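Side-chain contacts in uncharacterized protein (Legionella longbeachae NSW150, PDB 4JZA), which probably acts as a phosphoinositide phosphatase that removes phosphate from phosphatidylinositol 3-phosphate, a membrane lipid through which the pathogen may influence its host: residues L196-H201 / M267-A272; I218-N223 / S260-E265; F592-A597 / R635-S640. One frame throughout, in Å; residues are numbered along the deposited sequence.

How the interactions relate
From the N terminus, helix 198-206 opens the first loop, which interaction 1 closes where that helix meets the C-terminal part of helix 261-270. Interaction 2 is nested inside it: the next helix, 214-234, meets the N-terminal end of the same helix 261-270, so this one helix serves both contacts, whose centres lie about 12 Å apart. All four segments belong to the phosphoinositide phosphatase insertion domain. Interaction 3 follows in series much later in the chain, tying helix 587-602 to the end of helix 628-637. It lies on the opposite side of the chain's centre, with nearest atoms about 44 Å from interaction 1 and about 47 Å from interaction 2.

Interaction 1: residues L196-H201 / M267-A272; sequences LEEYQH and MRILAA
Glu-198 OE1 accepts a hydrogen bond from the backbone N of Lys-388, outside the two segments, while CG1 of Ile-269 packs against the same oxygen at 3.8 Å. The glutamate reaches that far because CG stands anti to the backbone N (chi1 -171°) and the chain runs extended beyond it. Ile-269 packs along the start of helix 198-206 with two branches. Its CG2 touches Tyr-199 CB at 4.0 Å, and its CD1 lies 4.0 Å from the backbone O of Glu-198. These contacts pack the first turn of helix 198-206 against the C-terminal part of helix 261-270, within the helical phosphoinositide phosphatase insertion domain, which has no strand between these segments. Backbones come close here, with the CA atoms of Tyr-199 and Ile-269 5.7 Å apart. Next along, Leu-270 lays CD2 over one face of the Tyr-199 ring in a CH-pi contact, 4.1 Å from the centroid and 24° off the ring normal. The methyl sits toward the CG side, 3.7 Å from Tyr-199 CG. Gln-200 CG covers the opposite face near the rim, and the phenol OH makes a weak hydrogen bond to Gln-283 of helix 274-288.

Interaction 2: residues I218-N223 / S260-E265; sequences IRDFNN and SVHQRE
Asp-220 projects from helix 214-234 straight at His-262 of helix 261-270, and the two side chains approach from opposite directions. Its CG is anti to the backbone N (chi1 175°), which carries the carboxylate out toward the neighbouring helix. There Asp-220 OD2 accepts a hydrogen bond from His-262 NE2 at 3.0 Å, with an N-H...acceptor angle of 162°. The bond is nearly straight and OD2 lies close to the imidazole plane, yet the donor meets the carboxylate from above the carboxylate plane, and the carboxylate and ring planes are 47° apart. The other oxygen, OD1, is hydrogen-bonded to the hydroxyl of Tyr-203, so the carboxylate is gripped at both ends. This His-carboxylate pair joins two helices of the phosphoinositide phosphatase insertion domain, and helix 198-206 takes part through Tyr-203, whose ring also meets the imidazole edge-to-face. His-262 is held at its far nitrogen as well: ND1 accepts from the backbone N of Asp-208, which would leave NE2 as the protonated nitrogen and limits rotation of the ring. Negative charge on Asp-220 may polarise the imidazole further. Beside this pair, Gln-263 CD lies 4.2 Å from Asp-220 OD1, though the position of this amide is doubtful.

Interaction 3: residues F592-A597 / R635-S640; sequences FVSLVA and RKRLDS
Arg-637, in the last turn of helix 628-637, carries this contact from its side alone, meeting Ser-594 and Ala-597 on helix 587-602. Its CG lies anti to the carbonyl carbon (chi1 -79°), and from there the chain runs extended through CD to NE, spanning the gap between helices whose nearest CA atoms, those of Ala-597 and Arg-637, are 8.8 Å apart. The guanidinium then lies across the surface of helix 587-602. Ala-597 sets its methyl over the centre of one guanidinium face, with CB 3.6 Å from Arg-637 CZ and equally near NH1. Arg-637 NH2 gives a hydrogen bond to the backbone O of Ser-594 at 3.3 Å. That bond is bent, with an N-H...acceptor angle of 140°; NH2 lies in the carbonyl plane, on a lone pair, while the oxygen is tilted 29° out of the guanidinium plane. The hydroxyl of Ser-594 is nearer still, at the guanidinium edge and close to its plane, with Ser-594 OG standing 2.9 Å from Arg-637 NH2. The arginine's other nitrogens look elsewhere: NH1 forms a salt bridge with Asp-598, next to Ala-597, and NE forms one with Glu-633, a turn earlier on its own helix. The two carboxylates probably offset the guanidinium's charge and help fix its rotation. Past Arg-637 the chain leaves the helix, and Asp-639 takes a positive phi. Asp-639 N bonds back to Lys-636 O, and Ser-640 N to Arg-635 O at 2.9 Å. This is a Schellman motif, which ends helix 628-637 just after the arginine that joins it to helix 587-602.

Interaction 1: residues L196-H201 / M267-A272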
loop_
_atom_site.group_PDB
_atom_site.type_symbol
_atom_site.label_atom_id
_atom_site.label_comp_id
_atom_site.label_asym_id
_atom_site.label_seq_id
_atom_site.Cartn_x
_atom_site.Cartn_y
_atom_site.Cartn_z
ATOM N N LEU A 196 -14.795 11.900 16.707
ATOM C CA LEU A 196 -15.281 13.265 16.588
ATOM C C LEU A 196 -15.764 13.644 15.214
ATOM O O LEU A 196 -15.280 13.119 14.220
ATOM C CB LEU A 196 -14.177 14.256 16.994
ATOM C CG LEU A 196 -13.605 14.128 18.416
ATOM C CD1 LEU A 196 -12.611 15.244 18.682
ATOM C CD2 LEU A 196 -14.720 14.194 19.439
ATOM N N GLU A 197 -16.690 14.600 15.173
ATOM C CA GLU A 197 -17.044 15.279 13.934
ATOM C C GLU A 197 -15.967 16.275 13.487
ATOM O O GLU A 197 -15.165 16.741 14.287
ATOM C CB GLU A 197 -18.358 16.017 14.112
ATOM C CG GLU A 197 -19.583 15.120 14.231
ATOM C CD GLU A 197 -20.882 15.915 14.237
ATOM O OE1 GLU A 197 -21.104 16.753 13.318
ATOM O OE2 GLU A 197 -21.681 15.723 15.179
ATOM N N GLU A 198 -15.971 16.644 12.217
ATOM C CA GLU A 198 -14.850 17.402 11.675
ATOM C C GLU A 198 -14.586 18.651 12.498
ATOM O O GLU A 198 -13.436 18.934 12.786
ATOM C CB GLU A 198 -15.010 17.741 10.163
ATOM C CG GLU A 198 -13.751 18.359 9.510
ATOM C CD GLU A 198 -13.881 18.718 7.999
ATOM O OE1 GLU A 198 -13.069 19.559 7.488
ATOM O OE2 GLU A 198 -14.778 18.171 7.312
ATOM N N TYR A 199 -15.612 19.415 12.868
ATOM C CA TYR A 199 -15.352 20.715 13.557
ATOM C C TYR A 199 -14.746 20.496 14.946
ATOM O O TYR A 199 -13.948 21.293 15.446
ATOM C CB TYR A 199 -16.606 21.623 13.618
ATOM C CG TYR A 199 -17.639 21.152 14.589
ATOM C CD1 TYR A 199 -18.441 20.088 14.278
ATOM C CD2 TYR A 199 -17.805 21.764 15.849
ATOM C CE1 TYR A 199 -19.399 19.616 15.169
ATOM C CE2 TYR A 199 -18.772 21.306 16.740
ATOM C CZ TYR A 199 -19.580 20.221 16.382
ATOM O OH TYR A 199 -20.563 19.664 17.183
ATOM N N GLN A 200 -15.109 19.391 15.559
ATOM C CA GLN A 200 -14.638 19.124 16.899
ATOM C C GLN A 200 -13.201 18.667 16.810
ATOM O O GLN A 200 -12.387 19.037 17.641
ATOM C CB GLN A 200 -15.511 18.068 17.592
ATOM C CG GLN A 200 -16.978 18.463 17.792
ATOM C CD GLN A 200 -17.804 17.324 18.388
ATOM O OE1 GLN A 200 -17.747 17.069 19.567
ATOM N NE2 GLN A 200 -18.538 16.635 17.571
ATOM N N HIS A 201 -12.898 17.862 15.792
ATOM C CA HIS A 201 -11.518 17.445 15.494
ATOM C C HIS A 201 -10.639 18.675 15.296
ATOM O O HIS A 201 -9.501 18.705 15.803
ATOM C CB HIS A 201 -11.462 16.565 14.229
ATOM C CG HIS A 201 -10.281 15.631 14.165
ATOM N ND1 HIS A 201 -10.187 14.488 14.929
ATOM C CD2 HIS A 201 -9.167 15.649 13.399
ATOM C CE1 HIS A 201 -9.073 13.839 14.635
ATOM N NE2 HIS A 201 -8.428 14.534 13.722
HETATM N N MSE A 267 -14.615 27.351 13.359
HETATM C CA MSE A 267 -15.583 28.157 12.601
HETATM C C MSE A 267 -15.466 27.860 11.135
HETATM O O MSE A 267 -16.471 27.608 10.473
HETATM C CB MSE A 267 -15.457 29.674 12.801
HETATM C CG MSE A 267 -16.321 30.243 13.946
HETATM SE SE MSE A 267 -18.253 29.681 14.022
HETATM C CE MSE A 267 -17.869 28.328 15.385
ATOM N N ARG A 268 -14.238 27.873 10.618
ATOM C CA ARG A 268 -13.992 27.619 9.192
ATOM C C ARG A 268 -14.805 26.440 8.676
ATOM O O ARG A 268 -15.318 26.465 7.567
ATOM C CB ARG A 268 -12.506 27.388 8.924
ATOM C CG ARG A 268 -12.147 27.253 7.446
ATOM C CD ARG A 268 -10.685 26.903 7.254
ATOM N NE ARG A 268 -9.832 27.720 8.111
ATOM C CZ ARG A 268 -9.528 29.001 7.889
ATOM N NH1 ARG A 268 -10.003 29.640 6.828
ATOM N NH2 ARG A 268 -8.729 29.653 8.738
ATOM N N ILE A 269 -14.950 25.418 9.491
ATOM C CA ILE A 269 -15.721 24.262 9.089
ATOM C C ILE A 269 -17.225 24.449 9.216
ATOM O O ILE A 269 -17.992 23.925 8.403
ATOM C CB ILE A 269 -15.302 23.047 9.909
ATOM C CG1 ILE A 269 -13.873 22.664 9.509
ATOM C CG2 ILE A 269 -16.269 21.906 9.686
ATOM C CD1 ILE A 269 -12.984 22.279 10.667
ATOM N N LEU A 270 -17.651 25.180 10.240
ATOM C CA LEU A 270 -19.084 25.335 10.515
ATOM C C LEU A 270 -19.703 26.324 9.526
ATOM O O LEU A 270 -20.859 26.180 9.157
ATOM C CB LEU A 270 -19.321 25.773 11.974
ATOM C CG LEU A 270 -19.086 24.723 13.079
ATOM C CD1 LEU A 270 -19.293 25.301 14.468
ATOM C CD2 LEU A 270 -19.990 23.528 12.897
ATOM N N ALA A 271 -18.903 27.294 9.075
ATOM C CA ALA A 271 -19.342 28.332 8.130
ATOM C C ALA A 271 -19.764 27.800 6.775
ATOM O O ALA A 271 -20.395 28.518 5.996
ATOM C CB ALA A 271 -18.237 29.368 7.940
ATOM N N ALA A 272 -19.392 26.560 6.480
ATOM C CA ALA A 272 -19.754 25.938 5.218
ATOM C C ALA A 272 -21.221 25.551 5.159
ATOM O O ALA A 272 -21.720 25.273 4.067
ATOM C CB ALA A 272 -18.900 24.718 4.979
#

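Interaction 2: residues I218-N223 / S260-E265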
loop_
_atom_site.group_PDB
_atom_site.type_symbol
_atom_site.label_atom_id
_atom_site.label_comp_id
_atom_site.label_asym_id
_atom_site.label_seq_id
_atom_site.Cartn_x
_atom_site.Cartn_y
_atom_site.Cartn_z
ATOM N N ILE A 218 -13.430 23.841 28.988
ATOM C CA ILE A 218 -14.844 24.190 29.186
ATOM C C ILE A 218 -15.048 25.695 29.194
ATOM O O ILE A 218 -15.937 26.192 28.512
ATOM C CB ILE A 218 -15.390 23.616 30.500
ATOM C CG1 ILE A 218 -15.341 22.087 30.441
ATOM C CG2 ILE A 218 -16.817 24.124 30.762
ATOM C CD1 ILE A 218 -15.224 21.401 31.783
ATOM N N ARG A 219 -14.202 26.409 29.941
ATOM C CA ARG A 219 -14.307 27.860 30.023
ATOM C C ARG A 219 -14.033 28.457 28.653
ATOM O O ARG A 219 -14.813 29.280 28.173
ATOM C CB ARG A 219 -13.414 28.477 31.141
ATOM C CG ARG A 219 -14.128 28.639 32.507
ATOM C CD ARG A 219 -13.289 29.358 33.583
ATOM N NE ARG A 219 -12.229 30.174 32.979
ATOM C CZ ARG A 219 -10.918 29.903 32.993
ATOM N NH1 ARG A 219 -10.415 28.842 33.627
ATOM N NH2 ARG A 219 -10.084 30.727 32.372
ATOM N N ASP A 220 -12.946 28.028 28.003
ATOM C CA ASP A 220 -12.627 28.526 26.665
ATOM C C ASP A 220 -13.841 28.456 25.740
ATOM O O ASP A 220 -14.135 29.407 25.025
ATOM C CB ASP A 220 -11.486 27.721 26.038
ATOM C CG ASP A 220 -11.209 28.120 24.589
ATOM O OD1 ASP A 220 -11.956 27.684 23.675
ATOM O OD2 ASP A 220 -10.230 28.868 24.388
ATOM N N PHE A 221 -14.538 27.324 25.755
ATOM C CA PHE A 221 -15.644 27.142 24.847
ATOM C C PHE A 221 -16.861 27.980 25.222
ATOM O O PHE A 221 -17.526 28.530 24.334
ATOM C CB PHE A 221 -16.037 25.673 24.702
ATOM C CG PHE A 221 -17.002 25.455 23.586
ATOM C CD1 PHE A 221 -16.673 25.845 22.318
ATOM C CD2 PHE A 221 -18.251 24.941 23.812
ATOM C CE1 PHE A 221 -17.566 25.707 21.286
ATOM C CE2 PHE A 221 -19.157 24.798 22.780
ATOM C CZ PHE A 221 -18.819 25.186 21.515
ATOM N N ASN A 222 -17.133 28.108 26.522
ATOM C CA ASN A 222 -18.195 28.998 26.989
ATOM C C ASN A 222 -17.873 30.469 26.665
ATOM O O ASN A 222 -18.761 31.208 26.242
ATOM C CB ASN A 222 -18.462 28.808 28.484
ATOM C CG ASN A 222 -19.059 27.435 28.812
ATOM O OD1 ASN A 222 -19.681 26.793 27.970
ATOM N ND2 ASN A 222 -18.836 26.973 30.023
ATOM N N ASN A 223 -16.615 30.892 26.834
ATOM C CA ASN A 223 -16.193 32.261 26.462
ATOM C C ASN A 223 -16.380 32.540 24.991
ATOM O O ASN A 223 -16.561 33.699 24.581
ATOM C CB ASN A 223 -14.716 32.525 26.812
ATOM C CG ASN A 223 -14.503 32.653 28.293
ATOM O OD1 ASN A 223 -15.461 32.697 29.050
ATOM N ND2 ASN A 223 -13.255 32.702 28.717
ATOM N N SER A 260 -8.906 32.745 18.576
ATOM C CA SER A 260 -7.734 31.911 18.750
ATOM C C SER A 260 -7.704 30.822 17.657
ATOM O O SER A 260 -8.722 30.528 17.005
ATOM C CB SER A 260 -7.699 31.291 20.142
ATOM O OG SER A 260 -8.764 30.373 20.304
ATOM N N VAL A 261 -6.525 30.246 17.461
ATOM C CA VAL A 261 -6.307 29.339 16.364
ATOM C C VAL A 261 -7.474 28.344 16.268
ATOM O O VAL A 261 -8.143 28.233 15.248
ATOM C CB VAL A 261 -4.969 28.583 16.539
ATOM C CG1 VAL A 261 -4.689 27.726 15.314
ATOM C CG2 VAL A 261 -3.803 29.551 16.780
ATOM N N HIS A 262 -7.720 27.636 17.357
ATOM C CA HIS A 262 -8.743 26.574 17.406
ATOM C C HIS A 262 -10.196 27.035 17.194
ATOM O O HIS A 262 -10.972 26.363 16.519
ATOM C CB HIS A 262 -8.634 25.753 18.719
ATOM C CG HIS A 262 -8.684 26.576 19.978
ATOM N ND1 HIS A 262 -7.565 27.143 20.538
ATOM C CD2 HIS A 262 -9.712 26.919 20.784
ATOM C CE1 HIS A 262 -7.899 27.811 21.624
ATOM N NE2 HIS A 262 -9.197 27.691 21.796
ATOM N N GLN A 263 -10.576 28.162 17.779
ATOM C CA GLN A 263 -11.912 28.703 17.527
ATOM C C GLN A 263 -12.015 29.034 16.048
ATOM O O GLN A 263 -13.047 28.795 15.419
ATOM C CB GLN A 263 -12.190 29.938 18.396
ATOM C CG GLN A 263 -12.471 29.605 19.863
ATOM C CD GLN A 263 -12.049 30.720 20.790
ATOM O OE1 GLN A 263 -10.882 31.073 20.837
ATOM N NE2 GLN A 263 -12.966 31.278 21.506
ATOM N N ARG A 264 -10.915 29.549 15.497
ATOM C CA ARG A 264 -10.848 29.926 14.087
ATOM C C ARG A 264 -11.115 28.707 13.174
ATOM O O ARG A 264 -11.967 28.747 12.286
ATOM C CB ARG A 264 -9.477 30.603 13.753
ATOM C CG ARG A 264 -9.499 31.460 12.485
ATOM C CD ARG A 264 -8.224 32.119 11.997
ATOM N NE ARG A 264 -7.346 32.584 13.068
ATOM C CZ ARG A 264 -6.071 32.211 13.211
ATOM N NH1 ARG A 264 -5.504 31.362 12.337
ATOM N NH2 ARG A 264 -5.354 32.687 14.232
ATOM N N GLU A 265 -10.384 27.626 13.394
ATOM C CA GLU A 265 -10.484 26.480 12.502
ATOM C C GLU A 265 -11.835 25.772 12.661
ATOM O O GLU A 265 -12.356 25.221 11.713
ATOM C CB GLU A 265 -9.282 25.519 12.711
ATOM C CG GLU A 265 -7.925 26.099 12.285
ATOM C CD GLU A 265 -7.956 26.776 10.906
ATOM O OE1 GLU A 265 -8.453 26.175 9.930
ATOM O OE2 GLU A 265 -7.495 27.932 10.795
#

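Interaction 3: residues F592-A597 / R635-S640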
loop_
_atom_site.group_PDB
_atom_site.type_symbol
_atom_site.label_atom_id
_atom_site.label_comp_id
_atom_site.label_asym_id
_atom_site.label_seq_id
_atom_site.Cartn_x
_atom_site.Cartn_y
_atom_site.Cartn_z
ATOM N N PHE A 592 10.171 4.882 -35.312
ATOM C CA PHE A 592 9.758 5.385 -34.041
ATOM C C PHE A 592 9.268 4.208 -33.191
ATOM O O PHE A 592 9.682 4.032 -32.036
ATOM C CB PHE A 592 8.669 6.462 -34.234
ATOM C CG PHE A 592 8.166 7.041 -32.942
ATOM C CD1 PHE A 592 9.032 7.718 -32.120
ATOM C CD2 PHE A 592 6.844 6.864 -32.532
ATOM C CE1 PHE A 592 8.603 8.240 -30.921
ATOM C CE2 PHE A 592 6.409 7.393 -31.326
ATOM C CZ PHE A 592 7.292 8.095 -30.524
ATOM N N VAL A 593 8.417 3.385 -33.790
ATOM C CA VAL A 593 7.904 2.211 -33.129
ATOM C C VAL A 593 9.052 1.353 -32.630
ATOM O O VAL A 593 8.996 0.788 -31.530
ATOM C CB VAL A 593 6.946 1.423 -34.041
ATOM C CG1 VAL A 593 6.508 0.091 -33.425
ATOM C CG2 VAL A 593 5.689 2.248 -34.303
ATOM N N SER A 594 10.107 1.258 -33.415
ATOM C CA SER A 594 11.246 0.464 -32.981
ATOM C C SER A 594 11.892 1.004 -31.687
ATOM O O SER A 594 12.241 0.235 -30.779
ATOM C CB SER A 594 12.291 0.384 -34.086
ATOM O OG SER A 594 13.147 -0.719 -33.834
ATOM N N LEU A 595 12.033 2.326 -31.628
ATOM C CA LEU A 595 12.575 2.993 -30.463
ATOM C C LEU A 595 11.661 2.819 -29.277
ATOM O O LEU A 595 12.142 2.441 -28.215
ATOM C CB LEU A 595 12.794 4.486 -30.712
ATOM C CG LEU A 595 13.962 4.760 -31.664
ATOM C CD1 LEU A 595 13.808 6.135 -32.308
ATOM C CD2 LEU A 595 15.302 4.602 -30.956
ATOM N N VAL A 596 10.359 3.056 -29.447
ATOM C CA VAL A 596 9.440 2.838 -28.338
ATOM C C VAL A 596 9.505 1.423 -27.817
ATOM O O VAL A 596 9.618 1.193 -26.589
ATOM C CB VAL A 596 7.983 3.088 -28.688
ATOM C CG1 VAL A 596 7.113 2.727 -27.499
ATOM C CG2 VAL A 596 7.788 4.559 -28.970
ATOM N N ALA A 597 9.406 0.478 -28.726
ATOM C CA ALA A 597 9.424 -0.922 -28.351
ATOM C C ALA A 597 10.740 -1.231 -27.631
ATOM O O ALA A 597 10.750 -1.894 -26.596
ATOM C CB ALA A 597 9.223 -1.821 -29.579
ATOM N N ARG A 635 4.541 -7.380 -28.791
ATOM C CA ARG A 635 3.964 -8.707 -28.742
ATOM C C ARG A 635 4.688 -9.673 -29.641
ATOM O O ARG A 635 4.926 -10.813 -29.266
ATOM C CB ARG A 635 2.474 -8.687 -29.095
ATOM C CG ARG A 635 1.470 -8.372 -27.963
ATOM C CD ARG A 635 0.068 -8.411 -28.550
ATOM N NE ARG A 635 -0.730 -7.234 -28.250
ATOM C CZ ARG A 635 -1.287 -6.436 -29.162
ATOM N NH1 ARG A 635 -1.111 -6.652 -30.441
ATOM N NH2 ARG A 635 -2.015 -5.380 -28.787
ATOM N N LYS A 636 5.032 -9.225 -30.834
ATOM C CA LYS A 636 5.611 -10.113 -31.816
ATOM C C LYS A 636 7.089 -10.284 -31.520
ATOM O O LYS A 636 7.615 -11.380 -31.569
ATOM C CB LYS A 636 5.299 -9.624 -33.245
ATOM C CG LYS A 636 3.787 -9.762 -33.564
ATOM C CD LYS A 636 3.364 -9.374 -34.982
ATOM C CE LYS A 636 3.622 -7.901 -35.307
ATOM N NZ LYS A 636 3.135 -7.550 -36.669
ATOM N N ARG A 637 7.770 -9.236 -31.119
ATOM C CA ARG A 637 9.155 -9.424 -30.705
ATOM C C ARG A 637 9.340 -10.479 -29.581
ATOM O O ARG A 637 10.366 -11.199 -29.540
ATOM C CB ARG A 637 9.727 -8.087 -30.248
ATOM C CG ARG A 637 10.144 -7.161 -31.374
ATOM C CD ARG A 637 10.670 -5.901 -30.738
ATOM N NE ARG A 637 10.959 -4.788 -31.626
ATOM C CZ ARG A 637 11.698 -3.755 -31.262
ATOM N NH1 ARG A 637 12.241 -3.732 -30.061
ATOM N NH2 ARG A 637 11.921 -2.753 -32.104
ATOM N N LEU A 638 8.368 -10.545 -28.666
ATOM C CA LEU A 638 8.384 -11.514 -27.576
ATOM C C LEU A 638 7.672 -12.819 -27.910
ATOM O O LEU A 638 7.671 -13.726 -27.099
ATOM C CB LEU A 638 7.729 -10.891 -26.342
ATOM C CG LEU A 638 8.491 -9.728 -25.702
ATOM C CD1 LEU A 638 7.617 -9.016 -24.698
ATOM C CD2 LEU A 638 9.724 -10.241 -25.013
ATOM N N ASP A 639 7.063 -12.872 -29.090
ATOM C CA ASP A 639 6.348 -13.997 -29.620
ATOM C C ASP A 639 5.147 -14.398 -28.778
ATOM O O ASP A 639 4.775 -15.555 -28.791
ATOM C CB ASP A 639 7.310 -15.203 -29.819
ATOM C CG ASP A 639 6.815 -16.223 -30.882
ATOM O OD1 ASP A 639 6.171 -15.797 -31.880
ATOM O OD2 ASP A 639 7.074 -17.444 -30.701
ATOM N N SER A 640 4.517 -13.465 -28.073
ATOM C CA SER A 640 3.454 -13.828 -27.152
ATOM C C SER A 640 2.350 -12.815 -27.265
ATOM O O SER A 640 2.642 -11.625 -27.204
ATOM C CB SER A 640 3.995 -13.859 -25.715
ATOM O OG SER A 640 3.023 -14.370 -24.782
#